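Local structure of PmbA-related protein (Thermotoga maritima, 1VL4) at residues A[222-227]-A[388-393]; A[241-246]-A[366-371]; A[283-288]-A[304-309]; A[292-297]-A[343-348]. The protein is a putative modulator of DNA gyrase and, as a member of the PmbA/TldD family, is possibly a metallopeptidase. All coordinates share one frame; numbering follows the deposited sequence. Where two conformers were deposited one is given.

Contacts 1 and 2 share a mixed sheet, in which strands 384-395 and 365-372 are neighbours; contacts 3 and 4 share a second one through the adjacent strands 282-285 and 345-348. Contact 1 is buried although its centre is about 26 Å from that of the chain, and it is mainly apolar. Contact 2, also buried, joins a helix to a strand with a threonine-to-carbonyl bond, methyl packing and a bridging water. Contact 3 is only partly buried and rich in charge, with two salt bridges flanking a backbone ladder. Contact 4, buried, is small and relies on a serine, an asparagine and a valine. Helix 241-247 of contact 2 meets strand 345-348 of contact 4 where L244 packs on L348.

Contact 1 of 4, residues A[222-227]-A[388-393]; sequences ISLIGS and FAKGYW
Just beyond the C-terminal end of helix 210-223, L224 packs on Y392 and K390 of strand 384-395, a member of a mixed sheet. The leucine side chain crosses both partners at about a right angle. Its CD2 methyl approaches the phenol obliquely, 3.5 Å from CZ of Y392, and also lies 3.7 Å from the carbonyl oxygen of G391. The other methyl, CD1, rests against CE of K390 at 4.1 Å, an aliphatic stretch of a lysine whose ammonium is bonded beyond this contact to S195. CG of L224 lies beside the backbone N (chi1 -63°), and with chi2 extended (171°) the end of the branch comes nearer the strand. An alanine here would probably leave the Y392 ring and the K390 chain without this packing and open a gap between the chain after the helix and the strand. S223 OG lies at the edge of the Y392 ring, in its plane; the 2.4 Å to OH is too short to trust, and the serine has two conformers. A type II beta turn follows, closing on the L224 carbonyl oxygen, which accepts from both S227 N at 3.1 Å and S227 OG at 2.7 Å.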
loop_
_atom_site.group_PDB
_atom_site.type_symbol
_atom_site.label_atom_id
_atom_site.label_comp_id
_atom_site.label_asym_id
_atom_site.label_seq_id
_atom_site.Cartn_x
_atom_site.Cartn_y
_atom_site.Cartn_z
ATOM N N ILE A 222 8.814 -15.262 25.097
ATOM C CA ILE A 222 8.839 -15.870 26.419
ATOM C C ILE A 222 9.328 -14.891 27.488
ATOM O O ILE A 222 8.862 -14.904 28.631
ATOM C CB ILE A 222 9.741 -17.116 26.406
ATOM C CG1 ILE A 222 9.006 -18.299 25.778
ATOM C CG2 ILE A 222 10.193 -17.524 27.821
ATOM C CD1 ILE A 222 9.930 -19.403 25.261
ATOM N N SER A 223 10.294 -14.058 27.107
ATOM C CA SER A 223 10.893 -13.106 28.023
ATOM C C SER A 223 9.895 -12.052 28.520
ATOM O O SER A 223 10.126 -11.424 29.565
ATOM C CB SER A 223 12.099 -12.440 27.384
ATOM O OG SER A 223 11.714 -11.578 26.353
ATOM N N LEU A 224 8.796 -11.875 27.784
ATOM C CA LEU A 224 7.738 -10.943 28.181
ATOM C C LEU A 224 6.692 -11.590 29.093
ATOM O O LEU A 224 5.769 -10.910 29.562
ATOM C CB LEU A 224 7.055 -10.337 26.953
ATOM C CG LEU A 224 7.964 -9.495 26.079
ATOM C CD1 LEU A 224 7.215 -9.147 24.805
ATOM C CD2 LEU A 224 8.451 -8.252 26.814
ATOM N N ILE A 225 6.823 -12.882 29.362
ATOM C CA ILE A 225 5.879 -13.523 30.274
ATOM C C ILE A 225 6.099 -12.927 31.645
ATOM O O ILE A 225 7.248 -12.824 32.083
ATOM C CB ILE A 225 6.078 -15.034 30.329
ATOM C CG1 ILE A 225 5.771 -15.656 28.948
ATOM C CG2 ILE A 225 5.231 -15.647 31.466
ATOM C CD1 ILE A 225 6.138 -17.123 28.904
ATOM N N GLY A 226 4.995 -12.562 32.311
ATOM C CA GLY A 226 5.021 -11.878 33.599
ATOM C C GLY A 226 5.239 -10.373 33.489
ATOM O O GLY A 226 5.627 -9.724 34.461
ATOM N N SER A 227 5.022 -9.813 32.310
ATOM C CA SER A 227 5.074 -8.378 32.147
ATOM C C SER A 227 4.123 -7.695 33.124
ATOM O O SER A 227 3.139 -8.280 33.568
ATOM C CB SER A 227 4.767 -7.967 30.716
ATOM O OG SER A 227 5.875 -8.244 29.874
ATOM N N PHE A 388 3.198 2.977 20.441
ATOM C CA PHE A 388 3.126 1.805 21.282
ATOM C C PHE A 388 4.479 1.123 21.260
ATOM O O PHE A 388 5.201 1.188 20.270
ATOM C CB PHE A 388 2.071 0.829 20.792
ATOM C CG PHE A 388 0.679 1.357 20.852
ATOM C CD1 PHE A 388 0.162 2.112 19.811
ATOM C CD2 PHE A 388 -0.129 1.071 21.924
ATOM C CE1 PHE A 388 -1.132 2.589 19.857
ATOM C CE2 PHE A 388 -1.423 1.534 21.964
ATOM C CZ PHE A 388 -1.918 2.295 20.928
ATOM N N ALA A 389 4.831 0.481 22.368
ATOM C CA ALA A 389 6.169 -0.100 22.493
ATOM C C ALA A 389 6.169 -1.346 23.373
ATOM O O ALA A 389 5.211 -1.598 24.123
ATOM C CB ALA A 389 7.152 0.955 23.046
ATOM N N LYS A 390 7.223 -2.141 23.216
ATOM C CA LYS A 390 7.492 -3.320 24.058
ATOM C C LYS A 390 8.861 -3.128 24.704
ATOM O O LYS A 390 9.767 -2.589 24.081
ATOM C CB LYS A 390 7.582 -4.576 23.174
ATOM C CG LYS A 390 6.238 -5.202 22.738
ATOM C CD LYS A 390 6.496 -6.221 21.616
ATOM C CE LYS A 390 5.459 -7.324 21.589
ATOM N NZ LYS A 390 4.129 -6.869 21.034
ATOM N N GLY A 391 9.013 -3.609 25.926
ATOM C CA GLY A 391 10.281 -3.525 26.618
ATOM C C GLY A 391 10.247 -4.166 28.006
ATOM O O GLY A 391 9.378 -5.002 28.302
ATOM N N TYR A 392 11.200 -3.734 28.845
ATOM C CA TYR A 392 11.516 -4.356 30.122
ATOM C C TYR A 392 11.840 -3.254 31.133
ATOM O O TYR A 392 12.250 -2.160 30.735
ATOM C CB TYR A 392 12.758 -5.258 29.948
ATOM C CG TYR A 392 12.532 -6.347 28.932
ATOM C CD1 TYR A 392 12.639 -6.070 27.578
ATOM C CD2 TYR A 392 12.123 -7.633 29.315
ATOM C CE1 TYR A 392 12.369 -7.040 26.628
ATOM C CE2 TYR A 392 11.868 -8.635 28.344
ATOM C CZ TYR A 392 11.995 -8.321 27.008
ATOM O OH TYR A 392 11.763 -9.252 26.000
ATOM N N TRP A 393 11.699 -3.581 32.416
ATOM C CA TRP A 393 12.161 -2.761 33.531
ATOM C C TRP A 393 13.531 -3.313 33.971
ATOM O O TRP A 393 13.725 -4.532 34.054
ATOM C CB TRP A 393 11.171 -2.802 34.706
ATOM C CG TRP A 393 11.646 -1.973 35.853
ATOM C CD1 TRP A 393 12.108 -2.417 37.062
ATOM C CD2 TRP A 393 11.765 -0.543 35.879
ATOM N NE1 TRP A 393 12.487 -1.347 37.839
ATOM C CE2 TRP A 393 12.312 -0.191 37.120
ATOM C CE3 TRP A 393 11.484 0.468 34.960
ATOM C CZ2 TRP A 393 12.544 1.135 37.479
ATOM C CZ3 TRP A 393 11.726 1.779 35.321
ATOM C CH2 TRP A 393 12.244 2.099 36.553
#

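Contact 2 of 4, residues A[241-246]-A[366-371]; sequences NTALLD and VVITEV
T242 OG1 donates a short hydrogen bond of 2.5 Å to the carbonyl oxygen of T369, in the carbonyl plane, and is bonded to NE of R240. Its position between the backbone N and the carbonyl carbon (chi1 48°) brings the hydroxyl to the strand from the first turn of helix 241-247. T369 and E370 form a classic beta bulge opposite K390. The E370 chain bends at chi2, so that its carboxylate returns to the helix, where OE2 lies 3.5 Å from T242 OG1 and forms a salt bridge with R240. One turn further along, a water joins the two elements. It is hydrogen-bonded to D246 OD2 at 2.6 Å, to E370 OE1 at 2.9 Å and to the backbone N of V371 at 2.9 Å, so two carboxylates share it. Apolar packing accompanies these bonds: A243 CB sits 3.9 Å from I368 CG2, and beside the water V371 CG2 lies 4.0 Å from D246 CB. The axes of the helix and strand segments come within 5.9 Å, their N-to-C directions 49° apart. The helix follows strand 233-239, which runs parallel to strand 365-372, while strand 384-395 pairs antiparallel on the far side and helix 355-362 packs on V367.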
loop_
_atom_site.group_PDB
_atom_site.type_symbol
_atom_site.label_atom_id
_atom_site.label_comp_id
_atom_site.label_asym_id
_atom_site.label_seq_id
_atom_site.Cartn_x
_atom_site.Cartn_y
_atom_site.Cartn_z
ATOM N N ASN A 241 18.620 -1.984 19.428
ATOM C CA ASN A 241 18.798 -1.864 17.982
ATOM C C ASN A 241 17.510 -2.059 17.158
ATOM O O ASN A 241 17.185 -1.239 16.294
ATOM C CB ASN A 241 19.994 -2.740 17.457
ATOM C CG ASN A 241 19.963 -4.208 17.885
ATOM O OD1 ASN A 241 18.926 -4.759 18.269
ATOM N ND2 ASN A 241 21.131 -4.874 17.749
ATOM N N THR A 242 16.789 -3.134 17.426
ATOM C CA THR A 242 15.562 -3.449 16.683
ATOM C C THR A 242 14.504 -2.327 16.753
ATOM O O THR A 242 13.827 -2.077 15.766
ATOM C CB THR A 242 14.916 -4.732 17.208
ATOM O OG1 THR A 242 14.840 -4.661 18.635
ATOM C CG2 THR A 242 15.755 -5.921 16.869
ATOM N N ALA A 243 14.358 -1.660 17.906
ATOM C CA ALA A 243 13.414 -0.519 18.009
ATOM C C ALA A 243 13.981 0.698 17.243
ATOM O O ALA A 243 13.276 1.380 16.479
ATOM C CB ALA A 243 13.141 -0.181 19.462
ATOM N N LEU A 244 15.274 0.944 17.399
ATOM C CA LEU A 244 15.874 2.140 16.836
ATOM C C LEU A 244 15.923 2.041 15.328
ATOM O O LEU A 244 15.756 3.049 14.650
ATOM C CB LEU A 244 17.259 2.377 17.439
ATOM C CG LEU A 244 18.011 3.602 16.946
ATOM C CD1 LEU A 244 17.265 4.883 17.323
ATOM C CD2 LEU A 244 19.403 3.589 17.551
ATOM N N LEU A 245 16.153 0.836 14.804
ATOM C CA LEU A 245 16.152 0.607 13.354
ATOM C C LEU A 245 14.832 1.103 12.741
ATOM O O LEU A 245 14.863 1.697 11.680
ATOM C CB LEU A 245 16.337 -0.881 12.991
ATOM C CG LEU A 245 17.735 -1.429 13.149
ATOM C CD1 LEU A 245 17.700 -2.940 13.094
ATOM C CD2 LEU A 245 18.637 -0.815 12.060
ATOM N N ASP A 246 13.698 0.829 13.378
ATOM C CA ASP A 246 12.401 1.368 12.872
ATOM C C ASP A 246 12.227 2.874 13.104
ATOM O O ASP A 246 11.797 3.628 12.207
ATOM C CB ASP A 246 11.212 0.655 13.491
ATOM C CG ASP A 246 11.156 -0.820 13.154
ATOM O OD1 ASP A 246 11.759 -1.258 12.139
ATOM O OD2 ASP A 246 10.520 -1.552 13.952
ATOM N N VAL A 366 14.135 1.853 31.564
ATOM C CA VAL A 366 13.356 1.060 30.632
ATOM C C VAL A 366 14.228 0.607 29.468
ATOM O O VAL A 366 15.037 1.373 28.959
ATOM C CB VAL A 366 12.185 1.867 30.065
ATOM C CG1 VAL A 366 11.388 1.005 29.066
ATOM C CG2 VAL A 366 11.284 2.359 31.202
ATOM N N VAL A 367 14.048 -0.644 29.066
ATOM C CA VAL A 367 14.587 -1.142 27.808
ATOM C C VAL A 367 13.406 -1.227 26.817
ATOM O O VAL A 367 12.396 -1.823 27.116
ATOM C CB VAL A 367 15.244 -2.523 27.961
ATOM C CG1 VAL A 367 15.554 -3.145 26.572
ATOM C CG2 VAL A 367 16.518 -2.433 28.828
ATOM N N ILE A 368 13.536 -0.593 25.665
ATOM C CA ILE A 368 12.529 -0.717 24.627
ATOM C C ILE A 368 13.123 -1.522 23.489
ATOM O O ILE A 368 14.145 -1.142 22.905
ATOM C CB ILE A 368 11.966 0.664 24.219
ATOM C CG1 ILE A 368 10.924 1.067 25.261
ATOM C CG2 ILE A 368 11.294 0.651 22.801
ATOM C CD1 ILE A 368 10.805 2.487 25.390
ATOM N N THR A 369 12.461 -2.644 23.200
ATOM C CA THR A 369 12.934 -3.619 22.207
ATOM C C THR A 369 12.208 -3.540 20.871
ATOM O O THR A 369 12.768 -3.929 19.870
ATOM C CB THR A 369 12.773 -5.058 22.701
ATOM O OG1 THR A 369 11.412 -5.265 23.115
ATOM C CG2 THR A 369 13.721 -5.323 23.880
ATOM N N GLU A 370 10.971 -3.068 20.876
ATOM C CA GLU A 370 10.195 -2.902 19.643
ATOM C C GLU A 370 9.265 -1.707 19.780
ATOM O O GLU A 370 8.773 -1.407 20.883
ATOM C CB GLU A 370 9.361 -4.156 19.346
ATOM C CG GLU A 370 10.160 -5.498 19.409
ATOM C CD GLU A 370 11.136 -5.662 18.261
ATOM O OE1 GLU A 370 11.072 -4.852 17.287
ATOM O OE2 GLU A 370 11.965 -6.606 18.328
ATOM N N VAL A 371 9.055 -1.013 18.660
ATOM C CA VAL A 371 8.005 0.027 18.544
ATOM C C VAL A 371 6.985 -0.321 17.426
ATOM O O VAL A 371 7.304 -0.994 16.472
ATOM C CB VAL A 371 8.617 1.418 18.279
ATOM C CG1 VAL A 371 9.314 1.949 19.516
ATOM C CG2 VAL A 371 9.595 1.394 17.096
HETATM O O HOH W 1 10.529 -2.121 16.475
#

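Contact 3 of 4, residues A[283-288]-A[304-309]; sequences KDLPYH and TTEKFV
K283 lies obliquely across one face of the F308 ring, with CE over the ring centre, 3.8 Å from the centroid, in a CH-pi contact. The lysine chain bends at chi3 (85°), and beyond CE its NZ passes off-centre, 4.6 Å from the same centroid, in a cation-pi interaction. That ammonium ends in a salt bridge with E306, 2.7 Å from OE2, which it meets on the anti side and out of the carboxylate plane; the other oxygen of E306 pairs with R114. These side chains flank an antiparallel pairing of strands 282-285 and 307-311, in which K283 and F308 form a non-hydrogen-bonded pair. D284 and K307 form the hydrogen-bonded pair, with D284 N to K307 O at 2.9 Å and K307 N to D284 O at 3.2 Å. On the other face of the sheet, the D284 and K307 side chains run alongside each other, and K307 NZ forms a salt bridge with D284 OD2, 2.7 Å away and above the carboxylate plane. NZ also reaches T305 O, N335 OD1 and T305 OG1, the last hydrogen-bonded to T333 O, more acceptors than three protons can serve. A leucine in place of K307 would probably leave the buried D284 without its charged mate and the T305 carbonyl without this donor. Past the pairing, the P286 ring crosses the E306 side chain at about a right angle.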
loop_
_atom_site.group_PDB
_atom_site.type_symbol
_atom_site.label_atom_id
_atom_site.label_comp_id
_atom_site.label_asym_id
_atom_site.label_seq_id
_atom_site.Cartn_x
_atom_site.Cartn_y
_atom_site.Cartn_z
ATOM N N LYS A 283 25.751 8.154 9.198
ATOM C CA LYS A 283 26.310 8.157 7.858
ATOM C C LYS A 283 25.312 7.587 6.861
ATOM O O LYS A 283 24.430 6.760 7.173
ATOM C CB LYS A 283 27.596 7.302 7.817
ATOM C CG LYS A 283 28.750 7.771 8.697
ATOM C CD LYS A 283 30.087 7.175 8.233
ATOM C CE LYS A 283 30.775 7.948 7.129
ATOM N NZ LYS A 283 32.041 7.224 6.754
ATOM N N ASP A 284 25.472 8.040 5.623
ATOM C CA ASP A 284 24.808 7.393 4.468
ATOM C C ASP A 284 25.882 6.572 3.797
ATOM O O ASP A 284 26.906 7.116 3.374
ATOM C CB ASP A 284 24.223 8.452 3.515
ATOM C CG ASP A 284 23.573 7.817 2.226
ATOM O OD1 ASP A 284 23.289 6.601 2.219
ATOM O OD2 ASP A 284 23.430 8.518 1.199
ATOM N N LEU A 285 25.668 5.253 3.778
ATOM C CA LEU A 285 26.645 4.316 3.230
ATOM C C LEU A 285 26.102 3.719 1.934
ATOM O O LEU A 285 24.985 3.223 1.917
ATOM C CB LEU A 285 26.876 3.174 4.221
ATOM C CG LEU A 285 28.096 3.120 5.090
ATOM C CD1 LEU A 285 28.458 4.424 5.802
ATOM C CD2 LEU A 285 27.916 1.963 6.040
ATOM N N PRO A 286 26.896 3.738 0.833
ATOM C CA PRO A 286 26.447 3.043 -0.414
ATOM C C PRO A 286 26.258 1.525 -0.273
ATOM O O PRO A 286 25.497 0.913 -1.003
ATOM C CB PRO A 286 27.589 3.330 -1.395
ATOM C CG PRO A 286 28.261 4.597 -0.840
ATOM C CD PRO A 286 28.144 4.505 0.647
ATOM N N TYR A 287 27.040 0.933 0.608
ATOM C CA TYR A 287 27.097 -0.497 0.712
ATOM C C TYR A 287 27.322 -0.987 2.118
ATOM O O TYR A 287 28.118 -0.435 2.850
ATOM C CB TYR A 287 28.167 -1.044 -0.194
ATOM C CG TYR A 287 28.481 -2.504 -0.025
ATOM C CD1 TYR A 287 27.771 -3.506 -0.719
ATOM C CD2 TYR A 287 29.555 -2.884 0.766
ATOM C CE1 TYR A 287 28.094 -4.862 -0.549
ATOM C CE2 TYR A 287 29.855 -4.217 0.966
ATOM C CZ TYR A 287 29.141 -5.195 0.288
ATOM O OH TYR A 287 29.566 -6.474 0.463
ATOM N N HIS A 288 26.594 -2.057 2.448
ATOM C CA HIS A 288 26.873 -2.935 3.565
ATOM C C HIS A 288 26.518 -4.362 3.081
ATOM O O HIS A 288 25.538 -4.551 2.363
ATOM C CB HIS A 288 26.002 -2.536 4.763
ATOM C CG HIS A 288 26.288 -3.333 5.998
ATOM N ND1 HIS A 288 25.936 -4.667 6.131
ATOM C CD2 HIS A 288 26.914 -2.993 7.150
ATOM C CE1 HIS A 288 26.296 -5.094 7.329
ATOM N NE2 HIS A 288 26.868 -4.093 7.975
ATOM N N THR A 304 26.496 6.763 -6.020
ATOM C CA THR A 304 26.232 6.847 -4.589
ATOM C C THR A 304 27.555 7.162 -3.860
ATOM O O THR A 304 28.651 6.791 -4.313
ATOM C CB THR A 304 25.592 5.558 -4.100
ATOM O OG1 THR A 304 26.385 4.428 -4.472
ATOM C CG2 THR A 304 24.219 5.383 -4.641
ATOM N N THR A 305 27.443 7.903 -2.779
ATOM C CA THR A 305 28.562 8.410 -2.011
ATOM C C THR A 305 28.380 8.080 -0.526
ATOM O O THR A 305 27.255 7.931 -0.015
ATOM C CB THR A 305 28.731 9.957 -2.180
ATOM O OG1 THR A 305 27.592 10.636 -1.678
ATOM C CG2 THR A 305 28.929 10.338 -3.629
ATOM N N GLU A 306 29.512 7.952 0.151
ATOM C CA GLU A 306 29.587 7.799 1.607
ATOM C C GLU A 306 29.865 9.148 2.271
ATOM O O GLU A 306 30.828 9.870 1.929
ATOM C CB GLU A 306 30.626 6.779 1.988
ATOM C CG GLU A 306 30.820 6.549 3.525
ATOM C CD GLU A 306 31.747 5.389 3.826
ATOM O OE1 GLU A 306 32.234 4.753 2.856
ATOM O OE2 GLU A 306 31.953 5.110 5.036
ATOM N N LYS A 307 29.056 9.483 3.256
ATOM C CA LYS A 307 29.260 10.755 3.955
ATOM C C LYS A 307 28.589 10.740 5.308
ATOM O O LYS A 307 27.665 9.984 5.523
ATOM C CB LYS A 307 28.735 11.952 3.150
ATOM C CG LYS A 307 27.263 11.918 2.900
ATOM C CD LYS A 307 26.890 10.968 1.780
ATOM C CE LYS A 307 25.639 11.373 1.041
ATOM N NZ LYS A 307 25.265 10.258 0.131
ATOM N N PHE A 308 29.034 11.631 6.180
ATOM C CA PHE A 308 28.269 11.927 7.393
ATOM C C PHE A 308 27.058 12.827 7.116
ATOM O O PHE A 308 27.144 13.874 6.454
ATOM C CB PHE A 308 29.142 12.566 8.462
ATOM C CG PHE A 308 30.198 11.645 9.002
ATOM C CD1 PHE A 308 29.915 10.777 10.046
ATOM C CD2 PHE A 308 31.485 11.685 8.480
ATOM C CE1 PHE A 308 30.856 9.964 10.526
ATOM C CE2 PHE A 308 32.469 10.865 8.985
ATOM C CZ PHE A 308 32.148 9.992 10.004
ATOM N N VAL A 309 25.925 12.399 7.641
ATOM C CA VAL A 309 24.799 13.289 7.797
ATOM C C VAL A 309 24.924 14.037 9.146
ATOM O O VAL A 309 24.837 15.258 9.189
ATOM C CB VAL A 309 23.461 12.543 7.655
ATOM C CG1 VAL A 309 22.289 13.549 7.744
ATOM C CG2 VAL A 309 23.419 11.829 6.306
#

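Contact 4 of 4, residues A[292-297]-A[343-348]; sequences LSSTPF and PVNLML
S294 and N345 form the well-fixed part of this contact. N345 ND2 donates to S294 OG over 3.1 Å with an N-H...O angle of 165°, and the hydroxyl oxygen lies in the amide plane. The same amide nitrogen is also bonded to the L285 carbonyl, so two acceptors hold the rotation of the amide. S294 OG, placed beside its own backbone N (chi1 -61°), is gripped further by G291 O and by H288 N; three bonds therefore meet at one buried hydroxyl. V344 supplies the apolar share of the contact. Its CG1, anti to the backbone N (chi1 177°), rests 3.6 Å from the carbonyl oxygen of S293 and 3.8 Å from S294 CA. The packing is looser toward T295, whose CG2 stands 4.3 Å from V344 CG1. T295 is partly exposed and turns its hydroxyl to its own segment, donating to F297 O two residues on at 3.0 Å. At S293, also partly exposed, a water bridges the two segments: it accepts from S293 N at 2.9 Å and lies 2.7 Å from N345 OD1, to which it is hydrogen-bonded. Residues 292-297 belong to the long loop between strands 282-285 and 307-311. Strand 345-348 lies between 282-285 and 432-434 in the sheet, helix 252-255 touches L346, and P296 and F297 reach strand 172-188 of the large antiparallel sheet.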
loop_
_atom_site.group_PDB
_atom_site.type_symbol
_atom_site.label_atom_id
_atom_site.label_comp_id
_atom_site.label_asym_id
_atom_site.label_seq_id
_atom_site.Cartn_x
_atom_site.Cartn_y
_atom_site.Cartn_z
ATOM N N LEU A 292 20.443 -4.709 1.686
ATOM C CA LEU A 292 19.998 -5.212 0.394
ATOM C C LEU A 292 19.590 -4.114 -0.587
ATOM O O LEU A 292 19.431 -4.403 -1.747
ATOM C CB LEU A 292 18.884 -6.242 0.543
ATOM C CG LEU A 292 19.246 -7.457 1.413
ATOM C CD1 LEU A 292 18.121 -8.542 1.371
ATOM C CD2 LEU A 292 20.595 -8.043 1.022
ATOM N N SER A 293 19.466 -2.864 -0.126
ATOM C CA SER A 293 19.332 -1.728 -1.014
ATOM C C SER A 293 20.663 -1.146 -1.529
ATOM O O SER A 293 20.631 -0.227 -2.338
ATOM C CB SER A 293 18.540 -0.644 -0.349
ATOM O OG SER A 293 17.205 -1.176 -0.197
ATOM N N SER A 294 21.795 -1.733 -1.128
ATOM C CA SER A 294 23.119 -1.258 -1.532
ATOM C C SER A 294 23.201 -1.203 -3.050
ATOM O O SER A 294 22.706 -2.101 -3.714
ATOM C CB SER A 294 24.211 -2.126 -0.956
ATOM O OG SER A 294 24.224 -2.138 0.495
ATOM N N THR A 295 23.744 -0.104 -3.590
ATOM C CA THR A 295 23.786 0.114 -5.022
ATOM C C THR A 295 24.846 1.164 -5.290
ATOM O O THR A 295 25.052 2.016 -4.454
ATOM C CB THR A 295 22.424 0.596 -5.572
ATOM O OG1 THR A 295 22.512 0.812 -7.002
ATOM C CG2 THR A 295 21.934 1.881 -4.872
ATOM N N PRO A 296 25.560 1.044 -6.405
ATOM C CA PRO A 296 26.564 2.015 -6.822
ATOM C C PRO A 296 26.015 3.274 -7.478
ATOM O O PRO A 296 26.770 4.199 -7.699
ATOM C CB PRO A 296 27.428 1.208 -7.789
ATOM C CG PRO A 296 26.555 0.195 -8.289
ATOM C CD PRO A 296 25.564 -0.154 -7.276
ATOM N N PHE A 297 24.709 3.326 -7.793
ATOM C CA PHE A 297 24.143 4.522 -8.400
ATOM C C PHE A 297 22.732 4.675 -8.029
ATOM O O PHE A 297 22.021 3.669 -7.705
ATOM C CB PHE A 297 24.407 4.568 -9.931
ATOM C CG PHE A 297 23.866 3.354 -10.686
ATOM C CD1 PHE A 297 22.521 3.282 -11.023
ATOM C CD2 PHE A 297 24.703 2.317 -11.036
ATOM C CE1 PHE A 297 22.021 2.221 -11.728
ATOM C CE2 PHE A 297 24.231 1.223 -11.706
ATOM C CZ PHE A 297 22.895 1.150 -12.053
ATOM N N PRO A 343 18.605 8.049 1.727
ATOM C CA PRO A 343 19.879 7.396 1.943
ATOM C C PRO A 343 19.849 5.998 1.360
ATOM O O PRO A 343 18.770 5.462 1.089
ATOM C CB PRO A 343 20.003 7.323 3.494
ATOM C CG PRO A 343 18.686 7.493 4.012
ATOM C CD PRO A 343 17.821 8.163 2.976
ATOM N N VAL A 344 21.020 5.415 1.177
ATOM C CA VAL A 344 21.099 4.046 0.687
ATOM C C VAL A 344 21.037 3.151 1.943
ATOM O O VAL A 344 20.074 2.443 2.145
ATOM C CB VAL A 344 22.373 3.819 -0.181
ATOM C CG1 VAL A 344 22.473 2.393 -0.614
ATOM C CG2 VAL A 344 22.349 4.759 -1.440
ATOM N N ASN A 345 22.079 3.196 2.759
ATOM C CA ASN A 345 22.048 2.591 4.086
ATOM C C ASN A 345 22.256 3.705 5.090
ATOM O O ASN A 345 23.291 4.353 5.083
ATOM C CB ASN A 345 23.142 1.570 4.255
ATOM C CG ASN A 345 23.004 0.372 3.294
ATOM O OD1 ASN A 345 22.223 -0.534 3.545
ATOM N ND2 ASN A 345 23.830 0.364 2.205
ATOM N N LEU A 346 21.269 3.956 5.923
ATOM C CA LEU A 346 21.418 5.012 6.912
ATOM C C LEU A 346 21.874 4.365 8.218
ATOM O O LEU A 346 21.072 3.726 8.871
ATOM C CB LEU A 346 20.111 5.767 7.131
ATOM C CG LEU A 346 20.226 7.006 8.054
ATOM C CD1 LEU A 346 21.054 8.073 7.393
ATOM C CD2 LEU A 346 18.888 7.509 8.428
ATOM N N MET A 347 23.124 4.640 8.616
ATOM C CA MET A 347 23.774 3.964 9.716
ATOM C C MET A 347 24.115 4.880 10.876
ATOM O O MET A 347 24.877 5.821 10.723
ATOM C CB MET A 347 25.057 3.287 9.233
ATOM C CG MET A 347 25.795 2.539 10.317
ATOM S SD MET A 347 27.060 1.497 9.654
ATOM C CE MET A 347 27.723 0.739 11.117
ATOM N N LEU A 348 23.648 4.511 12.056
ATOM C CA LEU A 348 24.147 5.107 13.296
ATOM C C LEU A 348 25.410 4.371 13.690
ATOM O O LEU A 348 25.409 3.146 13.829
ATOM C CB LEU A 348 23.110 5.014 14.432
ATOM C CG LEU A 348 23.658 5.492 15.800
ATOM C CD1 LEU A 348 23.652 6.957 15.766
ATOM C CD2 LEU A 348 22.830 5.037 16.948
HETATM O O HOH W 2 20.057 -1.592 2.366
#